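Local coordinates for protein ribonucleoside-diphosphate reductase (Pseudomonas aeruginosa, PDB 5IM3) that probably reduces ribonucleoside diphosphates to the corresponding deoxyribonucleotides, supplying precursors for DNA synthesis, as an allosteric enzyme that binds dATP, at residues Pro488-Phe491 against Met492-Val495; Val509-Leu512 against His513-Gly517; Glu525-Glu528 against Ala529-Ser532; Gly715-Trp718 against Ser719-Ile722. All coordinates share one frame; numbering follows the deposited sequence.

Following the chain from its N terminus, contact 1 lies on helix 489-496, from its N-cap P488, straight after strand 482-487 of the barrel domain. Strand 500-504 follows, and contact 2 then folds the loop leading to helix 517-532, whose last turns make contact 3. Contact 4 comes almost 200 residues later and closes the loop ahead of helix 724-735. Every contact is local, each closing a turn of a few residues; they run in series, and none nests or crosses. Space brings some together: R494 of contact 1 pairs with E528 of contact 3, and D511 of contact 2 meets Y527 of contact 3. Contact 4 touches none of the others.

Contact 1. Residues Pro488-Phe491 against Met492-Val495; sequences PDLF and MKRV
F491 and V495 meet one turn apart. CG2 of V495 sits over one ring face of F491 as a CH-pi contact, 4.1 Å from the ring centroid and 22° off the normal, displaced toward the rim on the CE2 side. The ring lies beneath it because F491 holds CG anti to its backbone N (chi1 173°). The thioether of M492 approaches the same ring obliquely: SD is 5.2 Å from the centroid, a Met-aromatic contact, and 4.0 Å from CD2 of F491. M492 gets there by bending at both chi2 and chi3.

These residues form the first turns of helix 489-496, with P488 at the N-cap position, directly after barrel strand 482-487. Backbone bonds of the alpha-helical kind run from K493 N to D489 O, R494 N to L490 O and V495 N to F491 O, each 2.9 Å.

On another side of the helix L490 spreads its two methyls. CD1 approaches CD of K493 at 4.3 Å, while CD2 lies over one face of the R494 guanidinium, 4.2 Å from NH2. Salt bridges tie K493 NZ to E521, D489 to R735 and R494 NH1 to E528; R494 NH1 is also hydrogen-bonded to S500 O.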
ATOM      1  N   PRO A 488     -26.863  24.875  -1.649  1.00 47.24           N
ATOM      2  CA  PRO A 488     -27.026  26.332  -1.721  1.00 47.60           C
ATOM      3  C   PRO A 488     -25.725  27.018  -2.104  1.00 48.84           C
ATOM      4  O   PRO A 488     -24.629  26.529  -1.821  1.00 47.22           O
ATOM      5  CB  PRO A 488     -27.454  26.718  -0.298  1.00 48.96           C
ATOM      6  CG  PRO A 488     -27.771  25.427   0.404  1.00 47.93           C
ATOM      7  CD  PRO A 488     -26.954  24.382  -0.264  1.00 47.48           C
ATOM      8  N   ASP A 489     -25.862  28.179  -2.752  1.00 49.95           N
ATOM      9  CA  ASP A 489     -24.689  28.966  -3.122  1.00 52.78           C
ATOM     10  C   ASP A 489     -23.815  29.258  -1.910  1.00 52.10           C
ATOM     11  O   ASP A 489     -22.583  29.276  -2.014  1.00 51.24           O
ATOM     12  CB  ASP A 489     -25.121  30.277  -3.784  1.00 55.67           C
ATOM     13  CG  ASP A 489     -25.449  30.112  -5.257  1.00 56.10           C
ATOM     14  OD1 ASP A 489     -25.511  28.960  -5.734  1.00 55.19           O
ATOM     15  OD2 ASP A 489     -25.648  31.139  -5.937  1.00 56.95           O
ATOM     16  N   LEU A 490     -24.436  29.489  -0.751  1.00 51.34           N
ATOM     17  CA  LEU A 490     -23.678  29.886   0.429  1.00 51.41           C
ATOM     18  C   LEU A 490     -22.668  28.818   0.820  1.00 49.75           C
ATOM     19  O   LEU A 490     -21.560  29.138   1.264  1.00 51.85           O
ATOM     20  CB  LEU A 490     -24.630  30.176   1.590  1.00 51.52           C
ATOM     21  CG  LEU A 490     -24.002  30.749   2.859  1.00 52.13           C
ATOM     22  CD1 LEU A 490     -23.377  32.104   2.588  1.00 53.33           C
ATOM     23  CD2 LEU A 490     -25.047  30.856   3.952  1.00 53.22           C
ATOM     24  N   PHE A 491     -23.025  27.542   0.662  1.00 49.60           N
ATOM     25  CA  PHE A 491     -22.080  26.479   0.984  1.00 50.43           C
ATOM     26  C   PHE A 491     -20.841  26.573   0.104  1.00 51.15           C
ATOM     27  O   PHE A 491     -19.710  26.510   0.597  1.00 52.37           O
ATOM     28  CB  PHE A 491     -22.738  25.108   0.835  1.00 47.66           C
ATOM     29  CG  PHE A 491     -21.773  23.963   0.980  1.00 47.08           C
ATOM     30  CD1 PHE A 491     -21.320  23.572   2.230  1.00 47.14           C
ATOM     31  CD2 PHE A 491     -21.306  23.286  -0.134  1.00 47.32           C
ATOM     32  CE1 PHE A 491     -20.424  22.524   2.365  1.00 46.32           C
ATOM     33  CE2 PHE A 491     -20.409  22.238  -0.004  1.00 47.11           C
ATOM     34  CZ  PHE A 491     -19.971  21.856   1.247  1.00 45.23           C
ATOM     35  N   MET A 492     -21.037  26.724  -1.208  1.00 52.60           N
ATOM     36  CA  MET A 492     -19.902  26.885  -2.108  1.00 56.27           C
ATOM     37  C   MET A 492     -19.097  28.131  -1.760  1.00 59.20           C
ATOM     38  O   MET A 492     -17.864  28.125  -1.845  1.00 60.82           O
ATOM     39  CB  MET A 492     -20.384  26.950  -3.556  1.00 56.22           C
ATOM     40  CG  MET A 492     -21.149  25.718  -4.023  1.00 55.15           C
ATOM     41  SD  MET A 492     -20.200  24.190  -3.920  1.00 54.24           S
ATOM     42  CE  MET A 492     -18.801  24.576  -4.979  1.00 57.67           C
ATOM     43  N   LYS A 493     -19.778  29.214  -1.372  1.00 60.15           N
ATOM     44  CA  LYS A 493     -19.067  30.402  -0.910  1.00 62.20           C
ATOM     45  C   LYS A 493     -18.157  30.074   0.267  1.00 60.79           C
ATOM     46  O   LYS A 493     -17.018  30.549   0.334  1.00 62.06           O
ATOM     47  CB  LYS A 493     -20.061  31.498  -0.523  1.00 63.54           C
ATOM     48  CG  LYS A 493     -20.777  32.156  -1.691  1.00 63.69           C
ATOM     49  CD  LYS A 493     -21.658  33.299  -1.201  1.00 66.06           C
ATOM     50  CE  LYS A 493     -22.343  34.029  -2.347  1.00 67.21           C
ATOM     51  NZ  LYS A 493     -23.185  35.159  -1.860  1.00 67.11           N
ATOM     52  N   ARG A 494     -18.646  29.263   1.208  1.00 59.01           N
ATOM     53  CA  ARG A 494     -17.834  28.894   2.363  1.00 59.83           C
ATOM     54  C   ARG A 494     -16.681  27.979   1.964  1.00 59.17           C
ATOM     55  O   ARG A 494     -15.619  28.012   2.595  1.00 58.60           O
ATOM     56  CB  ARG A 494     -18.709  28.226   3.426  1.00 59.24           C
ATOM     57  CG  ARG A 494     -19.807  29.125   3.986  1.00 58.37           C
ATOM     58  CD  ARG A 494     -19.254  30.177   4.941  1.00 60.02           C
ATOM     59  NE  ARG A 494     -20.289  31.101   5.406  1.00 59.97           N
ATOM     60  CZ  ARG A 494     -21.112  30.862   6.423  1.00 58.56           C
ATOM     61  NH1 ARG A 494     -21.038  29.720   7.096  1.00 58.16           N
ATOM     62  NH2 ARG A 494     -22.018  31.767   6.767  1.00 58.19           N
ATOM     63  N   VAL A 495     -16.864  27.164   0.924  1.00 59.64           N
ATOM     64  CA  VAL A 495     -15.760  26.361   0.408  1.00 59.21           C
ATOM     65  C   VAL A 495     -14.692  27.264  -0.198  1.00 60.02           C
ATOM     66  O   VAL A 495     -13.504  27.163   0.131  1.00 59.78           O
ATOM     67  CB  VAL A 495     -16.279  25.335  -0.618  1.00 58.44           C
ATOM     68  CG1 VAL A 495     -15.117  24.611  -1.296  1.00 58.12           C
ATOM     69  CG2 VAL A 495     -17.214  24.332   0.052  1.00 54.86           C
TER

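Contact 2. Residues Val509-Leu512 against His513-Gly517; sequences VPDL and HDLYG
L515 leans back on D511, and most of the side-chain contact in this turn is made by that pair. CG of L515 comes within 3.2 Å of the carbonyl O of D511, and its CD1 is 4.1 Å from D511 OD2, so one leucine branch runs across the carbonyl and on to the carboxylate. The chi1 of D511, 51°, places CG between the backbone N and the carbonyl carbon, from where OD2 meets that leucine methyl. The carboxylate is gripped at both oxygens: OD2 in a salt bridge with R523, OD1 in a hydrogen bond with Y527 OH.

Main-chain bonding is loose. L515 N is shared between two weak bonds, to L512 O at 3.0 Å and to D511 O at 3.3 Å, an irregular helical turn. It overlaps a type I beta turn from V509 to L512, closed by L512 N to V509 O at 3.2 Å. One water bridges across the overlapping turns, donating to V509 O and accepting from H513 N, 2.8 Å each way.

Both nitrogens of the H513 imidazole are engaged, ND1 with E455 and NE2 with D405, which fixes the rotation of the ring. Its side chain is about 9 Å from that of the dATP-binding residue D380. D405 and E455 end the neighbouring parallel strands 401-405 and 450-455, so H513 ties the loop to that end of the sheet; in the chain it joins strand 500-504 to helix 517-532, with L512 packed on F520 and Y527 of that helix.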
ATOM      1  N   VAL A 509     -35.561  24.898  11.635  1.00 47.78           N
ATOM      2  CA  VAL A 509     -35.383  25.975  10.667  1.00 46.01           C
ATOM      3  C   VAL A 509     -36.310  25.715   9.483  1.00 46.05           C
ATOM      4  O   VAL A 509     -35.843  25.603   8.341  1.00 43.66           O
ATOM      5  CB  VAL A 509     -33.913  26.083  10.231  1.00 48.06           C
ATOM      6  CG1 VAL A 509     -33.048  26.555  11.403  1.00 47.71           C
ATOM      7  CG2 VAL A 509     -33.395  24.743   9.700  1.00 45.96           C
ATOM      8  N   PRO A 510     -37.627  25.632   9.699  1.00 46.77           N
ATOM      9  CA  PRO A 510     -38.521  25.158   8.630  1.00 48.10           C
ATOM     10  C   PRO A 510     -38.629  26.094   7.439  1.00 50.34           C
ATOM     11  O   PRO A 510     -39.166  25.677   6.405  1.00 49.63           O
ATOM     12  CB  PRO A 510     -39.874  25.017   9.343  1.00 48.69           C
ATOM     13  CG  PRO A 510     -39.790  25.936  10.523  1.00 47.99           C
ATOM     14  CD  PRO A 510     -38.354  25.921  10.951  1.00 48.77           C
ATOM     15  N   ASP A 511     -38.135  27.325   7.537  1.00 54.23           N
ATOM     16  CA  ASP A 511     -38.269  28.293   6.457  1.00 54.57           C
ATOM     17  C   ASP A 511     -37.086  28.295   5.494  1.00 53.00           C
ATOM     18  O   ASP A 511     -37.201  28.870   4.408  1.00 53.98           O
ATOM     19  CB  ASP A 511     -38.468  29.702   7.036  1.00 55.66           C
ATOM     20  CG  ASP A 511     -37.424  30.064   8.080  1.00 56.93           C
ATOM     21  OD1 ASP A 511     -37.040  29.181   8.875  1.00 54.79           O
ATOM     22  OD2 ASP A 511     -36.987  31.234   8.107  1.00 58.73           O
ATOM     23  N   LEU A 512     -35.971  27.646   5.844  1.00 48.05           N
ATOM     24  CA  LEU A 512     -34.768  27.723   5.016  1.00 46.93           C
ATOM     25  C   LEU A 512     -34.963  27.047   3.666  1.00 46.81           C
ATOM     26  O   LEU A 512     -34.563  27.586   2.628  1.00 47.94           O
ATOM     27  CB  LEU A 512     -33.580  27.086   5.743  1.00 47.14           C
ATOM     28  CG  LEU A 512     -32.864  27.883   6.835  1.00 49.55           C
ATOM     29  CD1 LEU A 512     -31.627  27.122   7.293  1.00 47.88           C
ATOM     30  CD2 LEU A 512     -32.478  29.281   6.364  1.00 49.22           C
ATOM     31  N   HIS A 513     -35.546  25.849   3.663  1.00 47.33           N
ATOM     32  CA  HIS A 513     -35.642  25.075   2.430  1.00 48.98           C
ATOM     33  C   HIS A 513     -36.361  25.854   1.331  1.00 50.94           C
ATOM     34  O   HIS A 513     -35.989  25.764   0.155  1.00 51.07           O
ATOM     35  CB  HIS A 513     -36.351  23.751   2.711  1.00 48.39           C
ATOM     36  CG  HIS A 513     -36.443  22.849   1.520  1.00 47.28           C
ATOM     37  ND1 HIS A 513     -35.356  22.542   0.729  1.00 46.83           N
ATOM     38  CD2 HIS A 513     -37.494  22.184   0.989  1.00 46.12           C
ATOM     39  CE1 HIS A 513     -35.735  21.725  -0.236  1.00 47.11           C
ATOM     40  NE2 HIS A 513     -37.028  21.492  -0.102  1.00 46.09           N
ATOM     41  N   ASP A 514     -37.389  26.628   1.691  1.00 49.12           N
ATOM     42  CA  ASP A 514     -38.133  27.395   0.697  1.00 50.75           C
ATOM     43  C   ASP A 514     -37.463  28.713   0.333  1.00 50.68           C
ATOM     44  O   ASP A 514     -37.788  29.286  -0.712  1.00 53.13           O
ATOM     45  CB  ASP A 514     -39.555  27.677   1.195  1.00 51.08           C
ATOM     46  CG  ASP A 514     -40.463  26.470   1.088  1.00 50.71           C
ATOM     47  OD1 ASP A 514     -40.128  25.528   0.343  1.00 52.19           O
ATOM     48  OD2 ASP A 514     -41.524  26.467   1.742  1.00 56.28           O
ATOM     49  N   LEU A 515     -36.557  29.216   1.164  1.00 46.32           N
ATOM     50  CA  LEU A 515     -35.833  30.430   0.827  1.00 47.27           C
ATOM     51  C   LEU A 515     -34.677  30.118  -0.124  1.00 46.65           C
ATOM     52  O   LEU A 515     -34.216  28.978  -0.233  1.00 45.74           O
ATOM     53  CB  LEU A 515     -35.306  31.112   2.090  1.00 47.40           C
ATOM     54  CG  LEU A 515     -36.341  31.645   3.088  1.00 49.77           C
ATOM     55  CD1 LEU A 515     -35.644  32.146   4.347  1.00 47.95           C
ATOM     56  CD2 LEU A 515     -37.193  32.744   2.478  1.00 48.13           C
ATOM     57  N   TYR A 516     -34.211  31.153  -0.819  1.00 47.45           N
ATOM     58  CA  TYR A 516     -33.086  31.017  -1.735  1.00 48.33           C
ATOM     59  C   TYR A 516     -32.478  32.393  -1.967  1.00 51.11           C
ATOM     60  O   TYR A 516     -33.075  33.421  -1.637  1.00 51.02           O
ATOM     61  CB  TYR A 516     -33.515  30.375  -3.061  1.00 48.16           C
ATOM     62  CG  TYR A 516     -34.638  31.103  -3.772  1.00 48.63           C
ATOM     63  CD1 TYR A 516     -34.370  32.155  -4.641  1.00 50.12           C
ATOM     64  CD2 TYR A 516     -35.962  30.732  -3.582  1.00 47.87           C
ATOM     65  CE1 TYR A 516     -35.392  32.819  -5.297  1.00 51.65           C
ATOM     66  CE2 TYR A 516     -36.991  31.389  -4.231  1.00 48.89           C
ATOM     67  CZ  TYR A 516     -36.701  32.432  -5.088  1.00 51.92           C
ATOM     68  OH  TYR A 516     -37.720  33.089  -5.738  1.00 53.29           O
ATOM     69  N   GLY A 517     -31.273  32.398  -2.540  1.00 55.44           N
ATOM     70  CA  GLY A 517     -30.595  33.643  -2.846  1.00 56.88           C
ATOM     71  C   GLY A 517     -30.200  34.405  -1.593  1.00 58.27           C
ATOM     72  O   GLY A 517     -29.866  33.828  -0.555  1.00 58.34           O
TER
HETATM   73  O   HOH W   1     -36.113  24.323   5.919  1.00 36.98           O

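Contact 3. Residues Glu525-Glu528 against Ala529-Ser532; sequences EYYE and ALAS
Helix 517-532 of the barrel domain brings L530 up against Y526 and Y527 near its C-terminal end. Both leucine methyls touch Y526, and CD2 also reaches Y527. CD1 lies over one face of Y526, 4.2 Å from CZ. CD2 is 4.1 Å from CE2 of Y526 and comes in at the edge of the Y527 ring near its plane, 4.3 Å from CD1 of Y527. The leucine chi1 as modelled, -129°, is not staggered, which makes the exact placing of the fork less certain. The tyrosines are turned against one another as well: CD2 of Y526 is above one face of Y527, toward its rim, while CE1 of Y527 lies in the plane of the Y526 ring at its edge.

Beneath the side chains the main chain is regular alpha helix. A529 N bonds E525 O at 2.9 Å with an N-H...O angle of 162°, and the bonds from L530 N to Y526 O and from A531 N to Y527 O follow one residue apart. The next, S532 N to E528 O, is a little longer at 3.2 Å. Away from the leucine, E528 and A531 pack on strand 500-504, and the E528 carboxylate pairs with R494. Toward the C-terminal end of the segment, S532 has chi1 72°, which swings OG back to donate to A529 O at 2.7 Å.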
ATOM      1  N   GLU A 525     -27.556  32.850   8.088  1.00 53.35           N
ATOM      2  CA  GLU A 525     -26.589  33.438   9.005  1.00 57.32           C
ATOM      3  C   GLU A 525     -27.244  33.831  10.325  1.00 54.80           C
ATOM      4  O   GLU A 525     -26.590  33.797  11.373  1.00 51.78           O
ATOM      5  CB  GLU A 525     -25.912  34.642   8.347  1.00 61.95           C
ATOM      6  CG  GLU A 525     -24.947  34.258   7.227  1.00 66.91           C
ATOM      7  CD  GLU A 525     -24.324  35.459   6.537  1.00 70.25           C
ATOM      8  OE1 GLU A 525     -24.744  36.600   6.822  1.00 72.30           O
ATOM      9  OE2 GLU A 525     -23.410  35.258   5.709  1.00 71.75           O
ATOM     10  N   TYR A 526     -28.530  34.188  10.296  1.00 53.96           N
ATOM     11  CA  TYR A 526     -29.262  34.448  11.532  1.00 53.71           C
ATOM     12  C   TYR A 526     -29.344  33.191  12.389  1.00 51.60           C
ATOM     13  O   TYR A 526     -29.062  33.223  13.591  1.00 48.71           O
ATOM     14  CB  TYR A 526     -30.659  34.980  11.202  1.00 54.08           C
ATOM     15  CG  TYR A 526     -31.635  34.976  12.359  1.00 54.56           C
ATOM     16  CD1 TYR A 526     -31.712  36.050  13.236  1.00 56.45           C
ATOM     17  CD2 TYR A 526     -32.491  33.902  12.562  1.00 53.91           C
ATOM     18  CE1 TYR A 526     -32.608  36.051  14.292  1.00 57.01           C
ATOM     19  CE2 TYR A 526     -33.391  33.893  13.614  1.00 54.63           C
ATOM     20  CZ  TYR A 526     -33.447  34.971  14.472  1.00 56.14           C
ATOM     21  OH  TYR A 526     -34.344  34.963  15.518  1.00 57.28           O
ATOM     22  N   TYR A 527     -29.723  32.064  11.781  1.00 52.88           N
ATOM     23  CA  TYR A 527     -29.751  30.806  12.517  1.00 53.21           C
ATOM     24  C   TYR A 527     -28.356  30.389  12.957  1.00 55.11           C
ATOM     25  O   TYR A 527     -28.192  29.815  14.039  1.00 54.48           O
ATOM     26  CB  TYR A 527     -30.388  29.708  11.658  1.00 51.22           C
ATOM     27  CG  TYR A 527     -31.892  29.819  11.531  1.00 52.27           C
ATOM     28  CD1 TYR A 527     -32.691  30.056  12.644  1.00 51.31           C
ATOM     29  CD2 TYR A 527     -32.517  29.692  10.295  1.00 51.03           C
ATOM     30  CE1 TYR A 527     -34.059  30.160  12.532  1.00 50.34           C
ATOM     31  CE2 TYR A 527     -33.889  29.794  10.175  1.00 50.29           C
ATOM     32  CZ  TYR A 527     -34.655  30.027  11.297  1.00 50.88           C
ATOM     33  OH  TYR A 527     -36.020  30.131  11.183  1.00 50.72           O
ATOM     34  N   GLU A 528     -27.343  30.673  12.135  1.00 56.29           N
ATOM     35  CA  GLU A 528     -25.971  30.334  12.493  1.00 57.69           C
ATOM     36  C   GLU A 528     -25.543  31.072  13.756  1.00 56.13           C
ATOM     37  O   GLU A 528     -24.966  30.478  14.672  1.00 53.70           O
ATOM     38  CB  GLU A 528     -25.035  30.664  11.326  1.00 61.76           C
ATOM     39  CG  GLU A 528     -24.063  29.555  10.958  1.00 63.21           C
ATOM     40  CD  GLU A 528     -23.104  29.964   9.851  1.00 65.77           C
ATOM     41  OE1 GLU A 528     -23.302  31.046   9.257  1.00 65.93           O
ATOM     42  OE2 GLU A 528     -22.149  29.203   9.578  1.00 66.13           O
ATOM     43  N   ALA A 529     -25.823  32.377  13.820  1.00 53.21           N
ATOM     44  CA  ALA A 529     -25.481  33.159  15.003  1.00 54.07           C
ATOM     45  C   ALA A 529     -26.255  32.674  16.222  1.00 56.67           C
ATOM     46  O   ALA A 529     -25.740  32.691  17.346  1.00 56.14           O
ATOM     47  CB  ALA A 529     -25.760  34.639  14.746  1.00 54.73           C
ATOM     48  N   LEU A 530     -27.496  32.238  16.016  1.00 65.17           N
ATOM     49  CA  LEU A 530     -28.308  31.732  17.115  1.00 66.57           C
ATOM     50  C   LEU A 530     -27.668  30.502  17.745  1.00 66.62           C
ATOM     51  O   LEU A 530     -27.566  30.397  18.973  1.00 66.78           O
ATOM     52  CB  LEU A 530     -29.713  31.404  16.606  1.00 67.04           C
ATOM     53  CG  LEU A 530     -30.907  31.979  17.360  1.00 70.44           C
ATOM     54  CD1 LEU A 530     -30.877  33.499  17.393  1.00 72.40           C
ATOM     55  CD2 LEU A 530     -32.176  31.489  16.689  1.00 69.74           C
ATOM     56  N   ALA A 531     -27.228  29.554  16.913  1.00 62.03           N
ATOM     57  CA  ALA A 531     -26.628  28.331  17.431  1.00 61.94           C
ATOM     58  C   ALA A 531     -25.323  28.612  18.164  1.00 64.63           C
ATOM     59  O   ALA A 531     -25.013  27.939  19.153  1.00 63.49           O
ATOM     60  CB  ALA A 531     -26.386  27.341  16.292  1.00 60.55           C
ATOM     61  N   SER A 532     -24.547  29.593  17.698  1.00 68.67           N
ATOM     62  CA  SER A 532     -23.294  29.930  18.364  1.00 72.60           C
ATOM     63  C   SER A 532     -23.521  30.545  19.739  1.00 74.93           C
ATOM     64  O   SER A 532     -22.602  30.537  20.564  1.00 77.22           O
ATOM     65  CB  SER A 532     -22.474  30.884  17.493  1.00 72.94           C
ATOM     66  OG  SER A 532     -23.052  32.177  17.460  1.00 74.21           O
TER

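Contact 4. Residues Gly715-Trp718 against Ser719-Ile722; sequences GSLW and SQGI
The carboxamide of Q720 is turned so that G715 O lies in its plane. NE2 donates to that oxygen at 3.1 Å, although it approaches from above the G715 carbonyl plane, 39° out of it. The other flat group, the indole of W718, meets S719 N only obliquely and is packed by P574, Y710 and I761, with its NE1 bonded to S764 O.

Two serines meet inside the turn. S716 OG accepts a weak bond from S719 N at 3.4 Å, and both hydroxyls are hydrogen-bonded to F713 O, just before the turn. Q720 N is bonded to S716 O at 3.2 Å and weakly to L717 O.

The apolar pair is L717 and I722, crossing obliquely with CD2 of L717 3.9 Å from CD1 of I722. Chi1 of L717, -68°, sets CG beside the backbone N, from where CD2 crosses to the isoleucine.

The backbone under that pair is held by two further bonds. I722 N reaches L717 O at 3.0 Å and nearly straight, 167° at the hydrogen, while G721 N reaches W718 O at 3.2 Å. These nested bonds, with G721 at positive phi, make a Schellman motif, accompanied by its usual apolar contact, here L717 with I722; it finishes a single helix-like turn in the loop before helix 724-735.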
ATOM      1  N   GLY A 715     -47.310  37.294 -13.501  1.00 51.48           N
ATOM      2  CA  GLY A 715     -46.338  37.325 -12.429  1.00 50.93           C
ATOM      3  C   GLY A 715     -45.057  36.578 -12.734  1.00 49.91           C
ATOM      4  O   GLY A 715     -44.040  36.816 -12.066  1.00 49.17           O
ATOM      5  N   SER A 716     -45.075  35.681 -13.716  1.00 56.54           N
ATOM      6  CA  SER A 716     -43.882  34.935 -14.086  1.00 56.58           C
ATOM      7  C   SER A 716     -42.798  35.878 -14.600  1.00 57.32           C
ATOM      8  O   SER A 716     -43.052  37.039 -14.933  1.00 60.99           O
ATOM      9  CB  SER A 716     -44.216  33.902 -15.160  1.00 56.21           C
ATOM     10  OG  SER A 716     -44.743  34.533 -16.319  1.00 58.60           O
ATOM     11  N   LEU A 717     -41.568  35.361 -14.665  1.00 56.54           N
ATOM     12  CA  LEU A 717     -40.490  36.129 -15.279  1.00 59.72           C
ATOM     13  C   LEU A 717     -40.857  36.539 -16.696  1.00 60.64           C
ATOM     14  O   LEU A 717     -40.512  37.639 -17.143  1.00 62.42           O
ATOM     15  CB  LEU A 717     -39.189  35.322 -15.281  1.00 58.32           C
ATOM     16  CG  LEU A 717     -38.527  35.049 -13.926  1.00 58.18           C
ATOM     17  CD1 LEU A 717     -37.227  34.288 -14.137  1.00 57.42           C
ATOM     18  CD2 LEU A 717     -38.264  36.333 -13.159  1.00 58.51           C
ATOM     19  N   TRP A 718     -41.573  35.673 -17.416  1.00 59.84           N
ATOM     20  CA  TRP A 718     -42.005  36.021 -18.764  1.00 61.21           C
ATOM     21  C   TRP A 718     -42.861  37.282 -18.752  1.00 62.85           C
ATOM     22  O   TRP A 718     -42.746  38.127 -19.648  1.00 64.94           O
ATOM     23  CB  TRP A 718     -42.781  34.862 -19.386  1.00 59.35           C
ATOM     24  CG  TRP A 718     -42.111  33.525 -19.286  1.00 57.69           C
ATOM     25  CD1 TRP A 718     -42.495  32.478 -18.500  1.00 56.20           C
ATOM     26  CD2 TRP A 718     -40.955  33.079 -20.010  1.00 57.78           C
ATOM     27  NE1 TRP A 718     -41.656  31.409 -18.692  1.00 54.08           N
ATOM     28  CE2 TRP A 718     -40.698  31.753 -19.610  1.00 55.01           C
ATOM     29  CE3 TRP A 718     -40.112  33.672 -20.958  1.00 59.06           C
ATOM     30  CZ2 TRP A 718     -39.633  31.011 -20.119  1.00 55.42           C
ATOM     31  CZ3 TRP A 718     -39.054  32.932 -21.462  1.00 57.61           C
ATOM     32  CH2 TRP A 718     -38.825  31.615 -21.041  1.00 55.17           C
ATOM     33  N   SER A 719     -43.729  37.422 -17.747  1.00 59.95           N
ATOM     34  CA  SER A 719     -44.541  38.630 -17.624  1.00 61.75           C
ATOM     35  C   SER A 719     -43.676  39.858 -17.396  1.00 61.75           C
ATOM     36  O   SER A 719     -44.035  40.960 -17.825  1.00 63.29           O
ATOM     37  CB  SER A 719     -45.539  38.487 -16.471  1.00 64.19           C
ATOM     38  OG  SER A 719     -46.386  37.366 -16.648  1.00 66.06           O
ATOM     39  N   GLN A 720     -42.547  39.692 -16.718  1.00 67.23           N
ATOM     40  CA  GLN A 720     -41.655  40.795 -16.396  1.00 69.26           C
ATOM     41  C   GLN A 720     -40.637  41.069 -17.490  1.00 68.19           C
ATOM     42  O   GLN A 720     -39.773  41.932 -17.311  1.00 69.94           O
ATOM     43  CB  GLN A 720     -40.922  40.507 -15.085  1.00 67.59           C
ATOM     44  CG  GLN A 720     -41.828  40.126 -13.934  1.00 68.09           C
ATOM     45  CD  GLN A 720     -41.043  39.673 -12.721  1.00 67.42           C
ATOM     46  OE1 GLN A 720     -39.983  40.220 -12.416  1.00 67.86           O
ATOM     47  NE2 GLN A 720     -41.549  38.658 -12.032  1.00 65.69           N
ATOM     48  N   GLY A 721     -40.710  40.357 -18.610  1.00 65.86           N
ATOM     49  CA  GLY A 721     -39.730  40.532 -19.663  1.00 67.07           C
ATOM     50  C   GLY A 721     -38.342  40.071 -19.283  1.00 64.95           C
ATOM     51  O   GLY A 721     -37.357  40.585 -19.822  1.00 65.72           O
ATOM     52  N   ILE A 722     -38.234  39.117 -18.363  1.00 64.81           N
ATOM     53  CA  ILE A 722     -36.953  38.578 -17.927  1.00 64.62           C
ATOM     54  C   ILE A 722     -36.811  37.208 -18.579  1.00 63.60           C
ATOM     55  O   ILE A 722     -37.379  36.219 -18.108  1.00 60.55           O
ATOM     56  CB  ILE A 722     -36.853  38.499 -16.402  1.00 64.81           C
ATOM     57  CG1 ILE A 722     -37.045  39.889 -15.793  1.00 66.92           C
ATOM     58  CG2 ILE A 722     -35.504  37.916 -15.990  1.00 63.69           C
ATOM     59  CD1 ILE A 722     -37.104  39.897 -14.277  1.00 65.94           C
TER